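RPA0582 (Rhodopseudomonas palustris, PDB 3HHL) is of unknown function but belongs to the DUF1330 family and adopts the dimeric alpha-beta-barrel (ferredoxin-like) fold. Local coordinates at residues C[14-19]-C[100-105]; C[49-54]-C[119-124]; C[76-81]-C[85-90]. All blocks are in the same frame, centred on the assembly; numbering follows the deposited sequence.

Interaction 1: residues C[14-19]-C[100-105]; sequences AQFRAN and AFVEMI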
loop_
_atom_site.group_PDB
_atom_site.type_symbol
_atom_site.label_atom_id
_atom_site.label_comp_id
_atom_site.label_asym_id
_atom_site.label_seq_id
_atom_site.Cartn_x
_atom_site.Cartn_y
_atom_site.Cartn_z
ATOM N N ALA C 14 -18.942 -1.283 -10.167
ATOM C CA ALA C 14 -20.279 -1.690 -9.738
ATOM C C ALA C 14 -20.168 -2.335 -8.342
ATOM O O ALA C 14 -20.956 -2.039 -7.436
ATOM C CB ALA C 14 -20.938 -2.650 -10.767
ATOM N N GLN C 15 -19.158 -3.178 -8.172
ATOM C CA GLN C 15 -18.897 -3.804 -6.898
ATOM C C GLN C 15 -18.616 -2.794 -5.780
ATOM O O GLN C 15 -19.030 -3.014 -4.652
ATOM C CB GLN C 15 -17.728 -4.771 -7.012
ATOM C CG GLN C 15 -18.128 -6.143 -7.575
ATOM C CD GLN C 15 -16.927 -7.026 -7.879
ATOM O OE1 GLN C 15 -15.862 -6.530 -8.224
ATOM N NE2 GLN C 15 -17.095 -8.329 -7.748
ATOM N N PHE C 16 -17.893 -1.727 -6.110
ATOM C CA PHE C 16 -17.588 -0.621 -5.194
ATOM C C PHE C 16 -18.880 0.024 -4.712
ATOM O O PHE C 16 -19.089 0.140 -3.532
ATOM C CB PHE C 16 -16.699 0.376 -5.936
ATOM C CG PHE C 16 -16.279 1.552 -5.134
ATOM C CD1 PHE C 16 -15.147 1.507 -4.370
ATOM C CD2 PHE C 16 -16.979 2.737 -5.211
ATOM C CE1 PHE C 16 -14.758 2.618 -3.617
ATOM C CE2 PHE C 16 -16.609 3.827 -4.474
ATOM C CZ PHE C 16 -15.501 3.774 -3.671
ATOM N N ARG C 17 -19.759 0.381 -5.643
ATOM C CA ARG C 17 -21.049 0.969 -5.322
ATOM C C ARG C 17 -21.935 -0.005 -4.545
ATOM O O ARG C 17 -22.672 0.398 -3.631
ATOM C CB ARG C 17 -21.756 1.400 -6.612
ATOM C CG ARG C 17 -21.047 2.522 -7.398
ATOM C CD ARG C 17 -21.805 2.894 -8.677
ATOM N NE ARG C 17 -21.780 1.810 -9.646
ATOM C CZ ARG C 17 -21.869 1.974 -10.956
ATOM N NH1 ARG C 17 -21.999 3.197 -11.461
ATOM N NH2 ARG C 17 -21.843 0.912 -11.748
ATOM N N ALA C 18 -21.885 -1.284 -4.911
ATOM C CA ALA C 18 -22.706 -2.325 -4.236
ATOM C C ALA C 18 -22.416 -2.383 -2.717
ATOM O O ALA C 18 -23.312 -2.562 -1.894
ATOM C CB ALA C 18 -22.431 -3.660 -4.849
ATOM N N ASN C 19 -21.148 -2.203 -2.355
ATOM C CA ASN C 19 -20.763 -2.217 -0.989
ATOM C C ASN C 19 -20.810 -0.806 -0.383
ATOM O O ASN C 19 -19.804 -0.106 -0.295
ATOM C CB ASN C 19 -19.397 -2.808 -0.817
ATOM C CG ASN C 19 -19.072 -2.992 0.628
ATOM O OD1 ASN C 19 -19.934 -2.755 1.513
ATOM N ND2 ASN C 19 -17.867 -3.402 0.900
ATOM N N ALA C 100 -19.743 9.824 -1.366
ATOM C CA ALA C 100 -18.967 11.037 -1.588
ATOM C C ALA C 100 -18.019 10.777 -2.744
ATOM O O ALA C 100 -17.827 11.632 -3.602
ATOM C CB ALA C 100 -18.204 11.453 -0.343
ATOM N N PHE C 101 -17.445 9.588 -2.762
ATOM C CA PHE C 101 -16.475 9.241 -3.750
ATOM C C PHE C 101 -17.119 9.102 -5.121
ATOM O O PHE C 101 -16.515 9.477 -6.117
ATOM C CB PHE C 101 -15.800 7.919 -3.377
ATOM C CG PHE C 101 -14.680 7.527 -4.292
ATOM C CD1 PHE C 101 -13.385 7.906 -4.027
ATOM C CD2 PHE C 101 -14.926 6.804 -5.434
ATOM C CE1 PHE C 101 -12.346 7.550 -4.899
ATOM C CE2 PHE C 101 -13.895 6.459 -6.293
ATOM C CZ PHE C 101 -12.626 6.820 -6.021
ATOM N N VAL C 102 -18.323 8.549 -5.179
ATOM C CA VAL C 102 -19.027 8.430 -6.453
ATOM C C VAL C 102 -19.378 9.836 -6.995
ATOM O O VAL C 102 -19.224 10.134 -8.204
ATOM C CB VAL C 102 -20.261 7.510 -6.319
ATOM C CG1 VAL C 102 -21.168 7.600 -7.524
ATOM C CG2 VAL C 102 -19.820 6.093 -6.096
ATOM N N GLU C 103 -19.778 10.725 -6.104
ATOM C CA GLU C 103 -20.171 12.040 -6.534
ATOM C C GLU C 103 -18.970 12.743 -7.163
ATOM O O GLU C 103 -19.102 13.432 -8.171
ATOM C CB GLU C 103 -20.772 12.844 -5.371
ATOM C CG GLU C 103 -22.193 12.431 -5.004
ATOM C CD GLU C 103 -23.145 12.501 -6.174
ATOM O OE1 GLU C 103 -23.029 13.462 -6.975
ATOM O OE2 GLU C 103 -24.015 11.608 -6.284
HETATM N N MSE C 104 -17.798 12.552 -6.575
HETATM C CA MSE C 104 -16.575 13.144 -7.106
HETATM C C MSE C 104 -16.277 12.611 -8.503
HETATM O O MSE C 104 -15.901 13.345 -9.427
HETATM C CB MSE C 104 -15.382 12.816 -6.202
HETATM C CG MSE C 104 -14.013 13.080 -6.841
HETATM SE SE MSE C 104 -12.522 12.870 -5.626
HETATM C CE MSE C 104 -12.312 10.943 -5.868
ATOM N N ILE C 105 -16.425 11.310 -8.633
ATOM C CA ILE C 105 -16.145 10.657 -9.889
ATOM C C ILE C 105 -17.124 11.115 -10.966
ATOM O O ILE C 105 -16.797 11.103 -12.151
ATOM C CB ILE C 105 -16.160 9.121 -9.681
ATOM C CG1 ILE C 105 -14.742 8.697 -9.372
ATOM C CG2 ILE C 105 -16.731 8.331 -10.884
ATOM C CD1 ILE C 105 -14.571 7.177 -9.547
#

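Interaction 2: residues C[49-54]-C[119-124]; sequences EAYAAY and AAVEDS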
loop_
_atom_site.group_PDB
_atom_site.type_symbol
_atom_site.label_atom_id
_atom_site.label_comp_id
_atom_site.label_asym_id
_atom_site.label_seq_id
_atom_site.Cartn_x
_atom_site.Cartn_y
_atom_site.Cartn_z
ATOM N N GLU C 49 4.252 16.318 -14.473
ATOM C CA GLU C 49 3.526 17.519 -14.821
ATOM C C GLU C 49 2.019 17.232 -15.005
ATOM O O GLU C 49 1.178 17.987 -14.521
ATOM C CB GLU C 49 4.155 18.188 -16.051
ATOM C CG GLU C 49 5.536 18.802 -15.736
ATOM C CD GLU C 49 6.277 19.373 -16.973
ATOM O OE1 GLU C 49 6.064 18.896 -18.128
ATOM O OE2 GLU C 49 7.087 20.317 -16.785
ATOM N N ALA C 50 1.678 16.147 -15.697
ATOM C CA ALA C 50 0.277 15.813 -15.962
ATOM C C ALA C 50 -0.432 15.372 -14.679
ATOM O O ALA C 50 -1.563 15.735 -14.454
ATOM C CB ALA C 50 0.167 14.729 -17.047
ATOM N N TYR C 51 0.247 14.594 -13.848
ATOM C CA TYR C 51 -0.307 14.205 -12.569
ATOM C C TYR C 51 -0.543 15.413 -11.661
ATOM O O TYR C 51 -1.514 15.457 -10.939
ATOM C CB TYR C 51 0.552 13.150 -11.871
ATOM C CG TYR C 51 -0.207 12.457 -10.748
ATOM C CD1 TYR C 51 -0.040 12.831 -9.430
ATOM C CD2 TYR C 51 -1.132 11.468 -11.018
ATOM C CE1 TYR C 51 -0.762 12.215 -8.412
ATOM C CE2 TYR C 51 -1.829 10.842 -10.012
ATOM C CZ TYR C 51 -1.652 11.212 -8.713
ATOM O OH TYR C 51 -2.387 10.584 -7.719
ATOM N N ALA C 52 0.354 16.387 -11.710
ATOM C CA ALA C 52 0.174 17.654 -11.005
ATOM C C ALA C 52 -1.124 18.311 -11.473
ATOM O O ALA C 52 -1.971 18.684 -10.661
ATOM C CB ALA C 52 1.361 18.591 -11.254
ATOM N N ALA C 53 -1.288 18.440 -12.781
ATOM C CA ALA C 53 -2.486 19.072 -13.328
ATOM C C ALA C 53 -3.749 18.320 -12.801
ATOM O O ALA C 53 -4.689 18.960 -12.341
ATOM C CB ALA C 53 -2.441 19.111 -14.860
ATOM N N TYR C 54 -3.748 16.986 -12.842
ATOM C CA TYR C 54 -4.832 16.177 -12.277
ATOM C C TYR C 54 -5.165 16.614 -10.847
ATOM O O TYR C 54 -6.314 16.962 -10.520
ATOM C CB TYR C 54 -4.424 14.705 -12.264
ATOM C CG TYR C 54 -5.352 13.831 -11.481
ATOM C CD1 TYR C 54 -6.701 13.865 -11.713
ATOM C CD2 TYR C 54 -4.873 12.956 -10.506
ATOM C CE1 TYR C 54 -7.555 13.071 -10.993
ATOM C CE2 TYR C 54 -5.710 12.158 -9.786
ATOM C CZ TYR C 54 -7.066 12.211 -10.025
ATOM O OH TYR C 54 -7.982 11.413 -9.335
ATOM N N ALA C 119 -3.427 10.258 -18.692
ATOM C CA ALA C 119 -2.200 10.522 -19.446
ATOM C C ALA C 119 -0.942 10.274 -18.625
ATOM O O ALA C 119 0.099 9.918 -19.199
ATOM C CB ALA C 119 -2.213 11.951 -19.972
ATOM N N ALA C 120 -1.029 10.467 -17.300
ATOM C CA ALA C 120 0.153 10.446 -16.425
ATOM C C ALA C 120 0.572 9.042 -16.032
ATOM O O ALA C 120 1.776 8.763 -15.904
ATOM C CB ALA C 120 -0.094 11.249 -15.159
ATOM N N VAL C 121 -0.419 8.175 -15.786
ATOM C CA VAL C 121 -0.157 6.980 -15.001
ATOM C C VAL C 121 0.278 5.820 -15.892
ATOM O O VAL C 121 -0.393 5.473 -16.855
ATOM C CB VAL C 121 -1.363 6.609 -14.127
ATOM C CG1 VAL C 121 -1.141 5.261 -13.436
ATOM C CG2 VAL C 121 -1.635 7.724 -13.119
ATOM N N GLU C 122 1.414 5.233 -15.561
ATOM C CA GLU C 122 1.894 4.057 -16.248
ATOM C C GLU C 122 1.294 2.778 -15.680
ATOM O O GLU C 122 1.006 1.830 -16.429
ATOM C CB GLU C 122 3.412 3.991 -16.137
ATOM C CG GLU C 122 4.090 3.071 -17.144
ATOM C CD GLU C 122 5.602 3.089 -16.974
ATOM O OE1 GLU C 122 6.264 3.821 -17.775
ATOM O OE2 GLU C 122 6.091 2.409 -16.017
ATOM N N ASP C 123 1.131 2.746 -14.364
ATOM C CA ASP C 123 0.551 1.603 -13.635
ATOM C C ASP C 123 0.210 2.113 -12.263
ATOM O O ASP C 123 0.850 3.034 -11.784
ATOM C CB ASP C 123 1.599 0.510 -13.506
ATOM C CG ASP C 123 1.059 -0.829 -12.984
ATOM O OD1 ASP C 123 -0.168 -1.133 -13.027
ATOM O OD2 ASP C 123 1.944 -1.617 -12.547
ATOM N N SER C 124 -0.807 1.537 -11.642
ATOM C CA SER C 124 -1.255 1.985 -10.316
ATOM C C SER C 124 -2.063 0.934 -9.625
ATOM O O SER C 124 -2.534 0.005 -10.253
ATOM C CB SER C 124 -2.140 3.221 -10.417
ATOM O OG SER C 124 -3.266 2.955 -11.247
#

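Interaction 3: residues C[76-81]-C[85-90]; sequences ELMLIG and EHWDHV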
loop_
_atom_site.group_PDB
_atom_site.type_symbol
_atom_site.label_atom_id
_atom_site.label_comp_id
_atom_site.label_asym_id
_atom_site.label_seq_id
_atom_site.Cartn_x
_atom_site.Cartn_y
_atom_site.Cartn_z
ATOM N N GLU C 76 10.905 4.745 -0.693
ATOM C CA GLU C 76 12.353 4.587 -0.545
ATOM C C GLU C 76 12.857 3.203 -0.980
ATOM O O GLU C 76 13.942 3.067 -1.499
ATOM C CB GLU C 76 12.774 4.885 0.908
ATOM C CG GLU C 76 12.588 6.320 1.311
ATOM C CD GLU C 76 13.090 6.647 2.722
ATOM O OE1 GLU C 76 12.699 5.918 3.681
ATOM O OE2 GLU C 76 13.832 7.657 2.882
ATOM N N LEU C 77 12.107 2.151 -0.731
ATOM C CA LEU C 77 12.569 0.801 -1.100
ATOM C C LEU C 77 11.455 -0.209 -1.076
ATOM O O LEU C 77 10.585 -0.182 -0.187
ATOM C CB LEU C 77 13.627 0.321 -0.126
ATOM C CG LEU C 77 14.527 -0.846 -0.502
ATOM C CD1 LEU C 77 15.525 -0.288 -1.452
ATOM C CD2 LEU C 77 15.211 -1.481 0.750
HETATM N N MSE C 78 11.476 -1.118 -2.060
HETATM C CA MSE C 78 10.662 -2.344 -2.009
HETATM C C MSE C 78 11.489 -3.370 -1.244
HETATM O O MSE C 78 12.327 -4.028 -1.819
HETATM C CB MSE C 78 10.328 -2.834 -3.410
HETATM C CG MSE C 78 9.466 -4.103 -3.441
HETATM SE SE MSE C 78 7.627 -3.722 -2.887
HETATM C CE MSE C 78 7.154 -2.257 -4.057
ATOM N N LEU C 79 11.290 -3.465 0.067
ATOM C CA LEU C 79 12.119 -4.356 0.893
ATOM C C LEU C 79 11.705 -5.807 0.678
ATOM O O LEU C 79 12.561 -6.696 0.642
ATOM C CB LEU C 79 12.016 -3.992 2.379
ATOM C CG LEU C 79 12.857 -4.828 3.347
ATOM C CD1 LEU C 79 14.274 -4.875 2.851
ATOM C CD2 LEU C 79 12.819 -4.261 4.730
ATOM N N ILE C 80 10.398 -6.054 0.570
ATOM C CA ILE C 80 9.884 -7.364 0.188
ATOM C C ILE C 80 8.923 -7.165 -0.958
ATOM O O ILE C 80 7.929 -6.443 -0.860
ATOM C CB ILE C 80 9.116 -8.100 1.309
ATOM C CG1 ILE C 80 10.005 -8.389 2.500
ATOM C CG2 ILE C 80 8.549 -9.428 0.793
ATOM C CD1 ILE C 80 9.278 -9.064 3.663
ATOM N N GLY C 81 9.222 -7.842 -2.042
ATOM C CA GLY C 81 8.517 -7.625 -3.295
ATOM C C GLY C 81 9.498 -7.740 -4.421
ATOM O O GLY C 81 10.687 -7.880 -4.205
ATOM N N GLU C 85 8.883 -3.448 -9.090
ATOM C CA GLU C 85 7.815 -2.613 -8.515
ATOM C C GLU C 85 8.421 -1.403 -7.819
ATOM O O GLU C 85 9.256 -1.540 -6.920
ATOM C CB GLU C 85 6.938 -3.379 -7.531
ATOM C CG GLU C 85 5.635 -3.805 -8.134
ATOM C CD GLU C 85 4.786 -4.649 -7.209
ATOM O OE1 GLU C 85 4.775 -4.388 -5.992
ATOM O OE2 GLU C 85 4.130 -5.589 -7.712
ATOM N N HIS C 86 8.048 -0.221 -8.291
ATOM C CA HIS C 86 8.326 1.006 -7.580
ATOM C C HIS C 86 7.178 1.963 -7.826
ATOM O O HIS C 86 6.455 1.830 -8.790
ATOM C CB HIS C 86 9.693 1.601 -7.956
ATOM C CG HIS C 86 9.731 2.220 -9.307
ATOM N ND1 HIS C 86 9.510 3.570 -9.515
ATOM C CD2 HIS C 86 9.964 1.679 -10.526
ATOM C CE1 HIS C 86 9.601 3.829 -10.809
ATOM N NE2 HIS C 86 9.876 2.699 -11.444
ATOM N N TRP C 87 6.986 2.896 -6.910
ATOM C CA TRP C 87 5.862 3.795 -6.964
ATOM C C TRP C 87 6.383 5.199 -6.744
ATOM O O TRP C 87 7.287 5.398 -5.947
ATOM C CB TRP C 87 4.863 3.420 -5.896
ATOM C CG TRP C 87 4.403 2.020 -6.006
ATOM C CD1 TRP C 87 4.645 1.007 -5.138
ATOM C CD2 TRP C 87 3.601 1.477 -7.028
ATOM N NE1 TRP C 87 4.044 -0.145 -5.559
ATOM C CE2 TRP C 87 3.387 0.122 -6.718
ATOM C CE3 TRP C 87 3.028 2.003 -8.173
ATOM C CZ2 TRP C 87 2.667 -0.721 -7.530
ATOM C CZ3 TRP C 87 2.306 1.173 -8.981
ATOM C CH2 TRP C 87 2.139 -0.184 -8.670
ATOM N N ASP C 88 5.832 6.150 -7.492
ATOM C CA ASP C 88 6.240 7.544 -7.436
ATOM C C ASP C 88 5.402 8.291 -6.410
ATOM O O ASP C 88 5.894 9.196 -5.771
ATOM C CB ASP C 88 6.062 8.190 -8.816
ATOM C CG ASP C 88 6.963 7.582 -9.869
ATOM O OD1 ASP C 88 8.178 7.530 -9.631
ATOM O OD2 ASP C 88 6.471 7.170 -10.944
ATOM N N HIS C 89 4.129 7.920 -6.267
ATOM C CA HIS C 89 3.273 8.527 -5.276
ATOM C C HIS C 89 2.615 7.435 -4.456
ATOM O O HIS C 89 2.118 6.461 -5.013
ATOM C CB HIS C 89 2.197 9.345 -5.941
ATOM C CG HIS C 89 2.714 10.567 -6.603
ATOM N ND1 HIS C 89 3.731 11.328 -6.067
ATOM C CD2 HIS C 89 2.358 11.176 -7.759
ATOM C CE1 HIS C 89 3.985 12.352 -6.864
ATOM N NE2 HIS C 89 3.172 12.276 -7.903
ATOM N N VAL C 90 2.618 7.595 -3.136
ATOM C CA VAL C 90 1.979 6.640 -2.264
ATOM C C VAL C 90 1.253 7.421 -1.176
ATOM O O VAL C 90 1.872 8.122 -0.422
ATOM C CB VAL C 90 2.996 5.648 -1.656
ATOM C CG1 VAL C 90 2.290 4.617 -0.810
ATOM C CG2 VAL C 90 3.748 4.963 -2.718
#

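Interaction 1: residues C[14-19]-C[100-105]
Phe16 and Phe101 meet ring to ring, CE2 of Phe16 lying 3.6 Å from CD2 of Phe101. The planes are turned 55° to each other, an oblique meeting, with centroids 5.1 Å apart. The CE2-CZ side of Phe16 is what touches, and the two side chains cross at about a right angle. Val102 adds CG2 at the edge of the Phe16 ring, 4.3 Å from Phe16 CE2, and the same methyl lies 4.0 Å from the aliphatic CG of Arg17 in one of that residue's two conformers. Phe16 reaches across because CG is anti to the backbone N (chi1 -179°). Helical segments 14-18 and 100-105 run roughly antiparallel, at 142°, with axes 11.3 Å apart at closest approach, a gap that large side chains must fill. Both phenylalanines also rest on Ile25 and Met27 of strand 25-33; Arg128 makes a cation-pi contact with Phe16, and Tyr95 lies edge-to-face with Phe101. Replacing Phe101 with an alanine would probably open a gap between the helices, take away the Phe101 side of the Phe16 ring's packing and leave Tyr95 without its edge-to-face partner. No hydrogen bond crosses between the segments, so side-chain apolar contact alone joins them here.

Interaction 2: residues C[49-54]-C[119-124]
Two alanines, Ala50 and Ala120, let helix 47-64 come unusually near the end of helix 117-120: their CB atoms are 4.0 Å apart, and their CA atoms only 5.4 Å. With nothing beyond a methyl on either residue, only methyl groups stand between the two backbones. The Ala120 methyl does most of the touching. It reaches the backbone N of Tyr51 at 3.6 Å and the CB of Tyr51 at 3.9 Å, and it lies at the edge of the tyrosine ring, near the ring plane. Tyr51 sets CG anti to its own N (chi1 -164°), which carries the ring past Ala120 toward the strand that follows. There CD2 of Tyr51 comes 4.3 Å from CG2 of Val121, an oblique approach at the outer limit of the contact.

The second segment changes character within these residues. Val121 is the first to leave helical geometry, and strand 121-128 starts there; Glu122 and Asp123 then form a classic beta bulge opposite Arg32 of strand 25-33. The contact therefore sits where the last helix hands over to an outermost strand of the antiparallel sheet, with helix 47-64 laid against that corner. Strand 25-33 completes the surroundings, since Tyr51 packs on Val31 and Leu33, Ala120 on Leu33 and Val121 on Val31. Tyr39 lies against Ala50. A polyethylene glycol molecule, probably from the crystallisation liquor, lies close to the Tyr51 side chain and may mark a pocket.

All four touching residues are buried and no hydrogen bond links the segments, so the attachment of helix to corner here is apolar, and its closeness depends on small side chains at Ala50 and Ala120.

Interaction 3: residues C[76-81]-C[85-90]
Met78, a selenomethionine, meets Glu85 with its CE methyl and ends between that residue and Trp87. This methyl is the working atom: it lies 3.6 Å from the carbonyl O of Glu85, 3.7 Å from Glu85 CB, and equally 3.7 Å from the carboxylate OE1. The methyl thus touches backbone, side-chain root and carboxylate of one residue. Seen as whole side chains, Met78 and Glu85 run at a slant to each other. CG of Met78 leaves anti to the backbone N (chi1 -179°), but the chain then bends at both chi2 and chi3 (72° and 53°), folding CE back to where Glu85 stands.

The residues lie near the turn of the beta hairpin formed by strands 71-80 and 89-95 of the antiparallel sheet. The strand holding Met78 is outermost in its own chain, yet Leu77, Met78 and Ile80 pair antiparallel with a strand of a neighbouring subunit, so the sheet continues across the dimer. Between the two segments themselves no hydrogen bond forms. Gln83, from the turn, holds the Met78 carbonyl with its NE2.

Trp87 comes in from a different direction. Its backbone points its CB neither at nor away from Met78, but the indole swings nearer, and NE1 ends 4.0 Å from Met78 CE, meeting it obliquely. The Trp87 side chain also packs on Leu30 and Arg32 of strand 25-33. Extended beyond CG, Glu85 carries its carboxylate to a salt bridge between OE1 and a basic side chain of the neighbouring subunit.

Starting from the N terminus, helix 10-18 supplies the first half of interaction 1, which closes only when helix 98-106 returns to it. Before that, helix 47-64 opens interaction 2, and its partner at 119-124 lies beyond 100-105, so the loops of interactions 1 and 2 cross. Interaction 3, a short hairpin closure between 76-81 and 85-90, falls within both loops. Interactions 1 and 2 lie on opposite sides of the chain's centre, as do 1 and 3. Interactions 2 and 3 touch, through Tyr51 with His89 and Trp87 with Asp123 and Ser124. Interaction 1 joins two helices, interaction 2 sets helix 47-64 on the start of strand 121-128, and interaction 3 joins the arms of hairpin 71-80/89-95.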